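Local coordinates for protein transcription factor SPN1 (Saccharomyces cerevisiae, PDB 3NFQ) that helps regulate transcription by RNA polymerase II, and may act both in recruiting the TATA-binding protein and in steps after its recruitment, at residues R20-M25 against L78-I83; T71-N76 against N107-K112; S92-E97 against I126-S131. One frame throughout, in Å; residues are numbered along the deposited sequence.

Overall arrangement
From the long N-terminal helix 10-42 the chain returns through helix 77-85, which lies beside 20-25 and closes contact 1. Before that loop ends, helix 69-74 opens contact 2, which the loop 107-112 closes, so contacts 1 and 2 cross. They also touch: Leu78 packs on Leu73 and Leu109, and Lys22 reaches Asn75. Contact 3 begins at 92-97, after contact 1 has closed, and ends at 126-131, crossing contact 2 without touching it. Contacts 2 and 3 lie on opposite sides of the chain's centre. Contact 1 ties helix 10-42 to helix 77-85, contact 2 helix 69-74 to the loop before helix 113-119, and contact 3 the lead-in of helix 96-107 to helix 121-130.

Contact 1 (R20-M25 against L78-I83); sequences RLKDEM and LQSVRI
Lys22 and Ser80 meet where two nearly parallel helices pack in an all-helical bundle, the central domain of Spn1, which belongs to the IWS1 family. The short axes of 20-25 and 78-83 run 9.1 Å apart at 17°, and the Lys22 and Ser80 CA atoms come within 5.9 Å, an approach helped by the small serine side chain. Lys22 can be followed from its root: CB lies 4.0 Å from Ser80 OG, and CG, anti to the backbone N (chi1 -179°), rests closer to that oxygen at 3.3 Å. The chain then stays extended, so CE passes 3.9 Å from Gln79 NE2 as the two long side chains cross obliquely. At the tip, NZ leaves this pair of segments and hydrogen-bonds the carbonyl oxygen of Asn75.

Ser80 OG, beside its own backbone N, is placed facing the first helix, 3.2 Å from Lys22 O. It may donate a hydrogen bond there, but its single proton has another acceptor within reach; Asn26 ND2 makes a weak hydrogen bond with Ser80 OG. One turn on, the buried Met25, present as selenomethionine, packs on Ser80: its CB and SE both lie 3.8 Å from Ser80 CB. Leu55 and Val59 of helix 51-63 pack on Met25 as well. The bend at chi3 (77°) puts CE over the backbone of Ser80, and this terminal methyl ends 4.2 Å from Val81 CG2.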
ATOM      1  N   ARG A  20      14.460   2.156   3.832  1.00 27.49           N
ATOM      2  CA  ARG A  20      14.390   1.132   4.850  1.00 28.40           C
ATOM      3  C   ARG A  20      12.954   0.714   5.197  1.00 26.91           C
ATOM      4  O   ARG A  20      12.701  -0.439   5.485  1.00 26.52           O
ATOM      5  CB  ARG A  20      15.034   1.613   6.144  1.00 29.05           C
ATOM      6  CG  ARG A  20      16.533   1.487   6.166  1.00 37.11           C
ATOM      7  CD  ARG A  20      17.059   1.676   7.591  1.00 47.49           C
ATOM      8  NE  ARG A  20      18.423   2.213   7.571  1.00 55.79           N
ATOM      9  CZ  ARG A  20      19.521   1.532   7.908  1.00 59.79           C
ATOM     10  NH1 ARG A  20      19.444   0.261   8.315  1.00 62.48           N
ATOM     11  NH2 ARG A  20      20.709   2.124   7.833  1.00 60.94           N
ATOM     12  N   LEU A  21      12.025   1.664   5.189  1.00 24.05           N
ATOM     13  CA  LEU A  21      10.625   1.310   5.382  1.00 22.02           C
ATOM     14  C   LEU A  21      10.133   0.518   4.171  1.00 20.93           C
ATOM     15  O   LEU A  21       9.447  -0.480   4.292  1.00 20.49           O
ATOM     16  CB  LEU A  21       9.803   2.583   5.577  1.00 21.93           C
ATOM     17  CG  LEU A  21       8.312   2.366   5.772  1.00 21.47           C
ATOM     18  CD1 LEU A  21       8.052   1.602   7.068  1.00 21.92           C
ATOM     19  CD2 LEU A  21       7.603   3.718   5.759  1.00 21.02           C
ATOM     20  N   LYS A  22      10.553   0.942   3.005  1.00 20.38           N
ATOM     21  CA  LYS A  22      10.192   0.264   1.785  1.00 21.33           C
ATOM     22  C   LYS A  22      10.601  -1.210   1.888  1.00 22.47           C
ATOM     23  O   LYS A  22       9.780  -2.110   1.739  1.00 22.64           O
ATOM     24  CB  LYS A  22      10.851   1.000   0.648  1.00 21.25           C
ATOM     25  CG  LYS A  22      10.571   0.447  -0.676  1.00 25.10           C
ATOM     26  CD  LYS A  22      11.084   1.436  -1.733  1.00 28.41           C
ATOM     27  CE  LYS A  22      10.923   0.851  -3.123  1.00 29.20           C
ATOM     28  NZ  LYS A  22      11.802   1.644  -4.023  1.00 35.95           N
ATOM     29  N   ASP A  23      11.855  -1.453   2.247  1.00 21.56           N
ATOM     30  CA  ASP A  23      12.338  -2.825   2.488  1.00 22.41           C
ATOM     31  C   ASP A  23      11.604  -3.542   3.582  1.00 21.01           C
ATOM     32  O   ASP A  23      11.282  -4.705   3.443  1.00 19.96           O
ATOM     33  CB  ASP A  23      13.843  -2.841   2.880  1.00 24.33           C
ATOM     34  CG  ASP A  23      14.784  -2.318   1.766  1.00 30.28           C
ATOM     35  OD1 ASP A  23      14.435  -2.370   0.564  1.00 35.66           O
ATOM     36  OD2 ASP A  23      15.933  -1.886   2.131  1.00 39.37           O
ATOM     37  N   GLU A  24      11.373  -2.890   4.722  1.00 20.08           N
ATOM     38  CA  GLU A  24      10.633  -3.556   5.760  1.00 20.06           C
ATOM     39  C   GLU A  24       9.232  -3.958   5.315  1.00 18.74           C
ATOM     40  O   GLU A  24       8.716  -4.983   5.767  1.00 16.31           O
ATOM     41  CB  GLU A  24      10.444  -2.652   6.971  1.00 20.83           C
ATOM     42  CG  GLU A  24      11.753  -2.284   7.710  1.00 30.19           C
ATOM     43  CD  GLU A  24      12.257  -3.424   8.600  1.00 38.55           C
ATOM     44  OE1 GLU A  24      11.404  -4.201   9.094  1.00 40.40           O
ATOM     45  OE2 GLU A  24      13.498  -3.540   8.804  1.00 43.25           O
HETATM   46  N   MSE A  25       8.579  -3.092   4.531  1.00 17.12           N
HETATM   47  CA  MSE A  25       7.221  -3.428   4.068  1.00 17.17           C
HETATM   48  C   MSE A  25       7.267  -4.627   3.171  1.00 14.86           C
HETATM   49  O   MSE A  25       6.387  -5.508   3.232  1.00 13.22           O
HETATM   50  CB  MSE A  25       6.607  -2.204   3.347  1.00 15.50           C
HETATM   51  CG  MSE A  25       6.273  -1.141   4.318  1.00 16.90           C
HETATM   52 SE   MSE A  25       5.374   0.350   3.281  1.00 27.40          SE
HETATM   53  CE  MSE A  25       3.606  -0.546   3.106  1.00 15.20           C
ATOM     54  N   LEU A  78       5.406   4.071  -2.750  1.00 17.06           N
ATOM     55  CA  LEU A  78       4.074   3.580  -3.193  1.00 16.50           C
ATOM     56  C   LEU A  78       4.115   2.189  -3.815  1.00 14.52           C
ATOM     57  O   LEU A  78       3.138   1.479  -3.866  1.00 14.37           O
ATOM     58  CB  LEU A  78       3.441   4.606  -4.115  1.00 15.06           C
ATOM     59  CG  LEU A  78       3.024   5.937  -3.514  1.00 18.73           C
ATOM     60  CD1 LEU A  78       2.273   6.828  -4.571  1.00 18.95           C
ATOM     61  CD2 LEU A  78       2.159   5.640  -2.305  1.00 17.31           C
ATOM     62  N   GLN A  79       5.289   1.770  -4.259  1.00 16.50           N
ATOM     63  CA  GLN A  79       5.424   0.398  -4.756  1.00 15.59           C
ATOM     64  C   GLN A  79       5.130  -0.607  -3.669  1.00 15.67           C
ATOM     65  O   GLN A  79       4.489  -1.618  -3.884  1.00 15.22           O
ATOM     66  CB  GLN A  79       6.852   0.145  -5.261  1.00 15.73           C
ATOM     67  CG  GLN A  79       6.855  -1.103  -6.183  1.00 19.60           C
ATOM     68  CD  GLN A  79       8.246  -1.382  -6.693  1.00 24.64           C
ATOM     69  OE1 GLN A  79       8.463  -1.531  -7.905  1.00 28.10           O
ATOM     70  NE2 GLN A  79       9.198  -1.402  -5.781  1.00 22.40           N
ATOM     71  N   SER A  80       5.716  -0.380  -2.512  1.00 15.55           N
ATOM     72  CA  SER A  80       5.453  -1.244  -1.363  1.00 16.46           C
ATOM     73  C   SER A  80       4.005  -1.152  -0.867  1.00 15.21           C
ATOM     74  O   SER A  80       3.471  -2.147  -0.438  1.00 13.65           O
ATOM     75  CB  SER A  80       6.377  -0.889  -0.214  1.00 17.05           C
ATOM     76  OG  SER A  80       7.739  -1.184  -0.537  1.00 19.78           O
ATOM     77  N   VAL A  81       3.414   0.040  -0.905  1.00 14.13           N
ATOM     78  CA  VAL A  81       1.968   0.202  -0.585  1.00 13.85           C
ATOM     79  C   VAL A  81       1.145  -0.596  -1.540  1.00 12.52           C
ATOM     80  O   VAL A  81       0.230  -1.328  -1.161  1.00 12.98           O
ATOM     81  CB  VAL A  81       1.541   1.692  -0.616  1.00 13.96           C
ATOM     82  CG1 VAL A  81      -0.016   1.848  -0.441  1.00 13.46           C
ATOM     83  CG2 VAL A  81       2.329   2.458   0.435  1.00 12.77           C
ATOM     84  N   ARG A  82       1.513  -0.541  -2.811  1.00 13.29           N
ATOM     85  CA  ARG A  82       0.798  -1.294  -3.783  1.00 12.29           C
ATOM     86  C   ARG A  82       0.908  -2.771  -3.532  1.00 12.55           C
ATOM     87  O   ARG A  82      -0.065  -3.509  -3.719  1.00 12.27           O
ATOM     88  CB  ARG A  82       1.421  -0.982  -5.146  1.00 12.67           C
ATOM     89  CG  ARG A  82       0.840  -1.791  -6.250  1.00 15.21           C
ATOM     90  CD  ARG A  82       1.979  -1.985  -7.230  1.00 28.79           C
ATOM     91  NE  ARG A  82       2.440  -3.311  -7.163  1.00 27.86           N
ATOM     92  CZ  ARG A  82       3.604  -3.809  -7.578  1.00 27.87           C
ATOM     93  NH1 ARG A  82       4.613  -3.112  -8.098  1.00 24.58           N
ATOM     94  NH2 ARG A  82       3.732  -5.107  -7.411  1.00 27.59           N
ATOM     95  N   ILE A  83       2.094  -3.235  -3.134  1.00 12.24           N
ATOM     96  CA  ILE A  83       2.246  -4.692  -2.840  1.00 12.92           C
ATOM     97  C   ILE A  83       1.336  -5.141  -1.671  1.00 12.89           C
ATOM     98  O   ILE A  83       0.753  -6.232  -1.688  1.00 12.01           O
ATOM     99  CB  ILE A  83       3.726  -5.005  -2.503  1.00 15.00           C
ATOM    100  CG1 ILE A  83       4.518  -5.002  -3.808  1.00 15.85           C
ATOM    101  CG2 ILE A  83       3.897  -6.428  -1.898  1.00 16.07           C
ATOM    102  CD1 ILE A  83       6.052  -4.865  -3.553  1.00 21.75           C
TER

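Contact 2 (T71-N76 against N107-K112); sequences TILDNN and NDLPVK
Leu109 O accepts a hydrogen bond of 2.8 Å from Val111 N, and this short link closes an inverse gamma turn centred on Pro110. All three residues of the turn touch helix 69-74, and no hydrogen bond joins the two segments; the contact is apolar, with Leu73 at its middle. The Leu73 and Val111 CA atoms, the nearest pair, are 7.5 Å apart, a spacing filled by the side chains.

Leu73 sends its two methyls to different parts of the turn. Its CG stands anti to the carbonyl carbon (chi1 -69°), and the branch there divides the work. CD1 meets Pro110, lying 3.6 Å from the carbonyl oxygen and 3.9 Å from CG of the ring, whose side chain crosses that of the leucine at a slant. CD2 faces the other two residues, 4.2 Å from Leu109 CD1 and a looser 4.4 Å from Val111 CG2. Leu109 CD1 is thus shared, because Ile72 CG2 also reaches it, at 4.0 Å. Leu109 has a chi1 of -109°, well away from a staggered value, which sets its CG in a strained position.

Pro110 is exposed, whereas Leu73, Ile72, Leu109 and Val111 are buried. Leu78 of helix 77-85 packs on Leu73, Leu109 and Val111, while His115 of helix 113-119 touches Leu73 and Trp149 of helix 136-149 touches Val111. The contact is thus made by an inverse gamma turn in the loop joining helices 96-107 and 113-119, packed by its aliphatic residues on the end of helix 69-74, within a helical bundle related to the TFIIS N-terminal domain.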
ATOM      1  N   THR A  71       9.772  12.850  -0.136  1.00 26.59           N
ATOM      2  CA  THR A  71      10.659  11.688   0.002  1.00 27.06           C
ATOM      3  C   THR A  71       9.937  10.363  -0.318  1.00 25.51           C
ATOM      4  O   THR A  71      10.496   9.484  -0.985  1.00 25.75           O
ATOM      5  CB  THR A  71      11.200  11.516   1.433  1.00 27.26           C
ATOM      6  OG1 THR A  71      11.630  12.785   1.975  1.00 34.22           O
ATOM      7  CG2 THR A  71      12.357  10.522   1.418  1.00 27.00           C
ATOM      8  N   ILE A  72       8.708  10.243   0.197  1.00 23.78           N
ATOM      9  CA  ILE A  72       7.826   9.079  -0.067  1.00 21.86           C
ATOM     10  C   ILE A  72       7.648   8.953  -1.556  1.00 21.92           C
ATOM     11  O   ILE A  72       7.874   7.876  -2.126  1.00 21.94           O
ATOM     12  CB  ILE A  72       6.440   9.284   0.609  1.00 20.94           C
ATOM     13  CG1 ILE A  72       6.619   9.124   2.096  1.00 20.00           C
ATOM     14  CG2 ILE A  72       5.368   8.287   0.059  1.00 17.60           C
ATOM     15  CD1 ILE A  72       5.512   9.785   2.963  1.00 23.11           C
ATOM     16  N   LEU A  73       7.262  10.043  -2.199  1.00 22.24           N
ATOM     17  CA  LEU A  73       6.974   9.969  -3.646  1.00 24.54           C
ATOM     18  C   LEU A  73       8.236   9.781  -4.478  1.00 26.72           C
ATOM     19  O   LEU A  73       8.250   9.022  -5.463  1.00 27.62           O
ATOM     20  CB  LEU A  73       6.189  11.217  -4.113  1.00 25.52           C
ATOM     21  CG  LEU A  73       4.760  11.285  -3.569  1.00 23.63           C
ATOM     22  CD1 LEU A  73       4.105  12.616  -3.905  1.00 28.58           C
ATOM     23  CD2 LEU A  73       3.861  10.161  -4.072  1.00 24.40           C
ATOM     24  N   ASP A  74       9.302  10.478  -4.118  1.00 28.52           N
ATOM     25  CA  ASP A  74      10.556  10.369  -4.887  1.00 30.04           C
ATOM     26  C   ASP A  74      11.229   9.009  -4.780  1.00 29.77           C
ATOM     27  O   ASP A  74      11.880   8.592  -5.729  1.00 31.73           O
ATOM     28  CB  ASP A  74      11.536  11.460  -4.483  1.00 30.99           C
ATOM     29  CG  ASP A  74      11.096  12.839  -4.939  1.00 34.61           C
ATOM     30  OD1 ASP A  74      10.247  12.964  -5.858  1.00 35.58           O
ATOM     31  OD2 ASP A  74      11.597  13.811  -4.342  1.00 41.12           O
ATOM     32  N   ASN A  75      11.082   8.307  -3.654  1.00 28.58           N
ATOM     33  CA  ASN A  75      11.695   6.977  -3.472  1.00 26.23           C
ATOM     34  C   ASN A  75      10.813   5.758  -3.771  1.00 26.09           C
ATOM     35  O   ASN A  75      11.153   4.647  -3.370  1.00 25.11           O
ATOM     36  CB  ASN A  75      12.263   6.884  -2.071  1.00 26.31           C
ATOM     37  CG  ASN A  75      13.395   7.866  -1.877  1.00 29.16           C
ATOM     38  OD1 ASN A  75      13.206   8.961  -1.334  1.00 30.74           O
ATOM     39  ND2 ASN A  75      14.540   7.536  -2.439  1.00 23.81           N
ATOM     40  N   ASN A  76       9.674   5.983  -4.434  1.00 24.33           N
ATOM     41  CA  ASN A  76       8.777   4.925  -4.868  1.00 23.60           C
ATOM     42  C   ASN A  76       8.310   4.048  -3.707  1.00 20.81           C
ATOM     43  O   ASN A  76       8.128   2.840  -3.863  1.00 20.89           O
ATOM     44  CB  ASN A  76       9.469   4.063  -5.953  1.00 23.45           C
ATOM     45  CG  ASN A  76       8.489   3.291  -6.838  1.00 26.68           C
ATOM     46  OD1 ASN A  76       8.888   2.347  -7.541  1.00 28.41           O
ATOM     47  ND2 ASN A  76       7.229   3.695  -6.842  1.00 22.14           N
ATOM     48  N   ASN A 107      -5.119   9.144   0.714  1.00 25.28           N
ATOM     49  CA  ASN A 107      -6.069  10.215   0.423  1.00 27.73           C
ATOM     50  C   ASN A 107      -5.435  11.590   0.603  1.00 29.00           C
ATOM     51  O   ASN A 107      -5.846  12.564  -0.029  1.00 29.83           O
ATOM     52  CB  ASN A 107      -7.303  10.053   1.302  1.00 27.95           C
ATOM     53  CG  ASN A 107      -8.338  11.089   1.004  1.00 29.28           C
ATOM     54  OD1 ASN A 107      -8.572  11.972   1.800  1.00 31.81           O
ATOM     55  ND2 ASN A 107      -8.838  11.075  -0.193  1.00 21.70           N
ATOM     56  N   ASP A 108      -4.396  11.642   1.422  1.00 30.84           N
ATOM     57  CA  ASP A 108      -3.687  12.861   1.772  1.00 31.86           C
ATOM     58  C   ASP A 108      -2.364  13.123   0.992  1.00 30.70           C
ATOM     59  O   ASP A 108      -1.749  14.176   1.167  1.00 31.06           O
ATOM     60  CB  ASP A 108      -3.334  12.805   3.267  1.00 34.33           C
ATOM     61  CG  ASP A 108      -4.563  12.812   4.179  1.00 38.23           C
ATOM     62  OD1 ASP A 108      -5.489  13.621   3.945  1.00 42.28           O
ATOM     63  OD2 ASP A 108      -4.582  11.997   5.132  1.00 43.43           O
ATOM     64  N   LEU A 109      -1.925  12.182   0.157  1.00 28.07           N
ATOM     65  CA  LEU A 109      -0.658  12.276  -0.542  1.00 26.55           C
ATOM     66  C   LEU A 109      -0.843  12.876  -1.910  1.00 25.09           C
ATOM     67  O   LEU A 109      -1.794  12.518  -2.590  1.00 25.53           O
ATOM     68  CB  LEU A 109      -0.094  10.865  -0.764  1.00 25.51           C
ATOM     69  CG  LEU A 109       1.102  10.321  -0.027  1.00 30.48           C
ATOM     70  CD1 LEU A 109       1.506   9.011  -0.727  1.00 26.97           C
ATOM     71  CD2 LEU A 109       2.313  11.291  -0.003  1.00 30.08           C
ATOM     72  N   PRO A 110       0.043  13.810  -2.317  1.00 25.70           N
ATOM     73  CA  PRO A 110      -0.109  14.400  -3.650  1.00 25.27           C
ATOM     74  C   PRO A 110       0.305  13.495  -4.842  1.00 25.37           C
ATOM     75  O   PRO A 110       1.202  13.849  -5.635  1.00 26.72           O
ATOM     76  CB  PRO A 110       0.725  15.690  -3.566  1.00 24.55           C
ATOM     77  CG  PRO A 110       1.743  15.403  -2.493  1.00 27.92           C
ATOM     78  CD  PRO A 110       1.118  14.458  -1.529  1.00 24.03           C
ATOM     79  N   VAL A 111      -0.355  12.347  -4.984  1.00 25.27           N
ATOM     80  CA  VAL A 111      -0.004  11.384  -6.043  1.00 23.95           C
ATOM     81  C   VAL A 111      -0.304  11.890  -7.466  1.00 26.60           C
ATOM     82  O   VAL A 111      -1.368  12.447  -7.733  1.00 26.56           O
ATOM     83  CB  VAL A 111      -0.753  10.074  -5.782  1.00 24.01           C
ATOM     84  CG1 VAL A 111      -0.404   9.014  -6.820  1.00 21.97           C
ATOM     85  CG2 VAL A 111      -0.445   9.590  -4.361  1.00 19.92           C
ATOM     86  N   LYS A 112       0.603  11.615  -8.393  1.00 27.98           N
ATOM     87  CA  LYS A 112       0.411  11.975  -9.798  1.00 29.54           C
ATOM     88  C   LYS A 112       0.502  10.734 -10.678  1.00 29.22           C
ATOM     89  O   LYS A 112       0.907   9.658 -10.237  1.00 27.06           O
ATOM     90  CB  LYS A 112       1.480  12.979 -10.246  1.00 30.36           C
ATOM     91  CG  LYS A 112       1.590  14.247  -9.415  1.00 33.38           C
ATOM     92  CD  LYS A 112       0.237  14.967  -9.350  1.00 40.91           C
ATOM     93  CE  LYS A 112       0.322  16.294  -8.604  1.00 44.00           C
ATOM     94  NZ  LYS A 112      -1.013  16.915  -8.694  1.00 47.64           N
TER

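Contact 3 (S92-E97 against I126-S131); sequences SLPSFE and IFYTKS
Leu93 and Pro94 run in an extended strip past Phe127 and Tyr128 of helix 121-130, with the Leu93 and Tyr128 CA atoms 9.5 Å apart, just before Ser95 caps the start of helix 96-107. The loop leading into that helix thus packs on the end region of helix 121-130 in the TFIIS N-terminal-like helical domain. Leu93 carries most of the contact. CD2 settles between the two aromatic residues, 3.7 Å from Phe127 CE2 and 3.6 Å from Tyr128 OH. The other methyl, CD1, lies 4.2 Å from Ser131 OG, whose hydrogen-bond partner is Arg133 N.

Tyr128 slides past Leu93 in the opposite direction and meets Pro94 tip to tip, OH to CD at 3.5 Å. That hydroxyl is hydrogen-bonded to Leu85 O, and Phe103 packs edge-to-face with the ring. An alanine at Tyr128 would probably leave Leu85 O without this partner, open a gap beside Leu93 CD2 and Pro94 CD, and deprive Phe103 of its aromatic mate. The interface itself thus relies on apolar contacts without a hydrogen bond of its own, while the tyrosine hydroxyl, satisfied from outside, lets a polar tip sit against the leucine methyl and proline ring.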
ATOM      1  N   SER A  92      -8.044 -12.728  -3.777  1.00 24.63           N
ATOM      2  CA  SER A  92      -8.277 -12.332  -2.381  1.00 24.98           C
ATOM      3  C   SER A  92      -7.442 -11.102  -1.981  1.00 23.19           C
ATOM      4  O   SER A  92      -6.374 -10.823  -2.548  1.00 22.93           O
ATOM      5  CB  SER A  92      -8.043 -13.501  -1.455  1.00 25.04           C
ATOM      6  OG  SER A  92      -6.674 -13.780  -1.431  1.00 28.27           O
ATOM      7  N   LEU A  93      -7.941 -10.380  -0.980  1.00 21.94           N
ATOM      8  CA  LEU A  93      -7.430  -9.088  -0.650  1.00 19.90           C
ATOM      9  C   LEU A  93      -6.861  -9.077   0.778  1.00 18.47           C
ATOM     10  O   LEU A  93      -7.166  -9.984   1.564  1.00 19.13           O
ATOM     11  CB  LEU A  93      -8.585  -8.099  -0.780  1.00 21.52           C
ATOM     12  CG  LEU A  93      -9.002  -7.927  -2.243  1.00 22.74           C
ATOM     13  CD1 LEU A  93     -10.272  -7.180  -2.248  1.00 25.80           C
ATOM     14  CD2 LEU A  93      -7.839  -7.212  -3.011  1.00 22.27           C
ATOM     15  N   PRO A  94      -6.037  -8.078   1.106  1.00 16.61           N
ATOM     16  CA  PRO A  94      -5.647  -8.009   2.544  1.00 15.28           C
ATOM     17  C   PRO A  94      -6.851  -7.683   3.391  1.00 15.46           C
ATOM     18  O   PRO A  94      -7.946  -7.437   2.896  1.00 15.06           O
ATOM     19  CB  PRO A  94      -4.643  -6.860   2.583  1.00 15.64           C
ATOM     20  CG  PRO A  94      -5.089  -5.924   1.362  1.00 14.17           C
ATOM     21  CD  PRO A  94      -5.483  -6.960   0.312  1.00 16.01           C
ATOM     22  N   SER A  95      -6.638  -7.594   4.713  1.00 15.12           N
ATOM     23  CA  SER A  95      -7.744  -7.368   5.572  1.00 16.17           C
ATOM     24  C   SER A  95      -8.329  -5.980   5.339  1.00 16.07           C
ATOM     25  O   SER A  95      -7.647  -5.060   4.827  1.00 15.51           O
ATOM     26  CB  SER A  95      -7.215  -7.450   7.020  1.00 13.97           C
ATOM     27  OG  SER A  95      -6.346  -6.371   7.304  1.00 17.95           O
ATOM     28  N   PHE A  96      -9.573  -5.806   5.793  1.00 16.16           N
ATOM     29  CA  PHE A  96     -10.232  -4.544   5.740  1.00 16.33           C
ATOM     30  C   PHE A  96      -9.402  -3.461   6.433  1.00 16.65           C
ATOM     31  O   PHE A  96      -9.313  -2.332   5.951  1.00 15.80           O
ATOM     32  CB  PHE A  96     -11.604  -4.615   6.450  1.00 16.67           C
ATOM     33  CG  PHE A  96     -12.374  -3.322   6.372  1.00 18.44           C
ATOM     34  CD1 PHE A  96     -12.949  -2.930   5.181  1.00 21.40           C
ATOM     35  CD2 PHE A  96     -12.472  -2.457   7.465  1.00 16.80           C
ATOM     36  CE1 PHE A  96     -13.688  -1.742   5.079  1.00 23.70           C
ATOM     37  CE2 PHE A  96     -13.173  -1.229   7.344  1.00 18.14           C
ATOM     38  CZ  PHE A  96     -13.798  -0.885   6.141  1.00 22.83           C
ATOM     39  N   GLU A  97      -8.828  -3.790   7.601  1.00 15.96           N
ATOM     40  CA  GLU A  97      -8.036  -2.806   8.324  1.00 17.08           C
ATOM     41  C   GLU A  97      -6.822  -2.282   7.566  1.00 17.48           C
ATOM     42  O   GLU A  97      -6.533  -1.091   7.611  1.00 17.71           O
ATOM     43  CB  GLU A  97      -7.548  -3.425   9.649  1.00 19.45           C
ATOM     44  CG  GLU A  97      -8.731  -3.629  10.623  1.00 21.98           C
ATOM     45  CD  GLU A  97      -9.687  -4.787  10.265  1.00 23.98           C
ATOM     46  OE1 GLU A  97      -9.263  -5.795   9.640  1.00 21.41           O
ATOM     47  OE2 GLU A  97     -10.869  -4.688  10.667  1.00 23.31           O
ATOM     48  N   ILE A 126      -7.391   0.785  -9.589  1.00 16.70           N
ATOM     49  CA  ILE A 126      -8.470   0.495 -10.535  1.00 18.56           C
ATOM     50  C   ILE A 126      -9.177  -0.829 -10.172  1.00 18.67           C
ATOM     51  O   ILE A 126     -10.408  -0.910 -10.164  1.00 18.60           O
ATOM     52  CB  ILE A 126      -7.951   0.500 -12.009  1.00 17.99           C
ATOM     53  CG1 ILE A 126      -7.600   1.941 -12.422  1.00 20.64           C
ATOM     54  CG2 ILE A 126      -9.028  -0.111 -12.972  1.00 20.04           C
ATOM     55  CD1 ILE A 126      -6.781   2.105 -13.681  1.00 21.83           C
ATOM     56  N   PHE A 127      -8.405  -1.874  -9.860  1.00 16.69           N
ATOM     57  CA  PHE A 127      -8.962  -3.146  -9.468  1.00 16.42           C
ATOM     58  C   PHE A 127      -9.922  -2.980  -8.253  1.00 15.91           C
ATOM     59  O   PHE A 127     -10.998  -3.598  -8.171  1.00 16.02           O
ATOM     60  CB  PHE A 127      -7.807  -4.126  -9.104  1.00 16.99           C
ATOM     61  CG  PHE A 127      -8.281  -5.399  -8.449  1.00 21.07           C
ATOM     62  CD1 PHE A 127      -8.627  -6.531  -9.192  1.00 20.21           C
ATOM     63  CD2 PHE A 127      -8.421  -5.468  -7.076  1.00 22.32           C
ATOM     64  CE1 PHE A 127      -9.112  -7.710  -8.564  1.00 18.32           C
ATOM     65  CE2 PHE A 127      -8.881  -6.640  -6.470  1.00 21.20           C
ATOM     66  CZ  PHE A 127      -9.219  -7.735  -7.177  1.00 24.05           C
ATOM     67  N   TYR A 128      -9.553  -2.105  -7.329  1.00 15.55           N
ATOM     68  CA  TYR A 128     -10.426  -1.873  -6.142  1.00 15.99           C
ATOM     69  C   TYR A 128     -11.797  -1.249  -6.556  1.00 17.70           C
ATOM     70  O   TYR A 128     -12.821  -1.479  -5.896  1.00 16.00           O
ATOM     71  CB  TYR A 128      -9.714  -0.974  -5.148  1.00 16.01           C
ATOM     72  CG  TYR A 128      -8.939  -1.815  -4.138  1.00 16.86           C
ATOM     73  CD1 TYR A 128      -7.723  -2.388  -4.498  1.00 16.60           C
ATOM     74  CD2 TYR A 128      -9.420  -2.043  -2.835  1.00 16.50           C
ATOM     75  CE1 TYR A 128      -6.976  -3.184  -3.578  1.00 14.68           C
ATOM     76  CE2 TYR A 128      -8.665  -2.829  -1.898  1.00 14.64           C
ATOM     77  CZ  TYR A 128      -7.434  -3.398  -2.303  1.00 17.02           C
ATOM     78  OH  TYR A 128      -6.653  -4.192  -1.482  1.00 16.27           O
ATOM     79  N   THR A 129     -11.797  -0.491  -7.660  1.00 19.65           N
ATOM     80  CA  THR A 129     -13.059   0.141  -8.146  1.00 21.48           C
ATOM     81  C   THR A 129     -14.056  -0.861  -8.711  1.00 23.85           C
ATOM     82  O   THR A 129     -15.287  -0.583  -8.733  1.00 24.35           O
ATOM     83  CB  THR A 129     -12.827   1.244  -9.177  1.00 20.64           C
ATOM     84  OG1 THR A 129     -12.431   0.661 -10.441  1.00 19.17           O
ATOM     85  CG2 THR A 129     -11.794   2.246  -8.706  1.00 19.93           C
ATOM     86  N   LYS A 130     -13.532  -2.023  -9.111  1.00 25.38           N
ATOM     87  CA  LYS A 130     -14.274  -3.108  -9.807  1.00 27.98           C
ATOM     88  C   LYS A 130     -14.538  -4.403  -9.031  1.00 28.54           C
ATOM     89  O   LYS A 130     -15.571  -5.059  -9.251  1.00 29.20           O
ATOM     90  CB  LYS A 130     -13.499  -3.526 -11.065  1.00 29.43           C
ATOM     91  CG  LYS A 130     -13.459  -2.500 -12.200  1.00 32.83           C
ATOM     92  CD  LYS A 130     -12.472  -3.083 -13.208  1.00 38.94           C
ATOM     93  CE  LYS A 130     -12.008  -2.115 -14.299  1.00 43.02           C
ATOM     94  NZ  LYS A 130     -10.895  -2.796 -15.078  1.00 46.02           N
ATOM     95  N   SER A 131     -13.625  -4.809  -8.135  1.00 27.48           N
ATOM     96  CA  SER A 131     -13.730  -6.116  -7.500  1.00 26.63           C
ATOM     97  C   SER A 131     -14.968  -6.199  -6.650  1.00 27.96           C
ATOM     98  O   SER A 131     -15.245  -5.300  -5.832  1.00 26.63           O
ATOM     99  CB  SER A 131     -12.486  -6.439  -6.658  1.00 27.24           C
ATOM    100  OG  SER A 131     -12.782  -7.370  -5.609  1.00 24.49           O
TER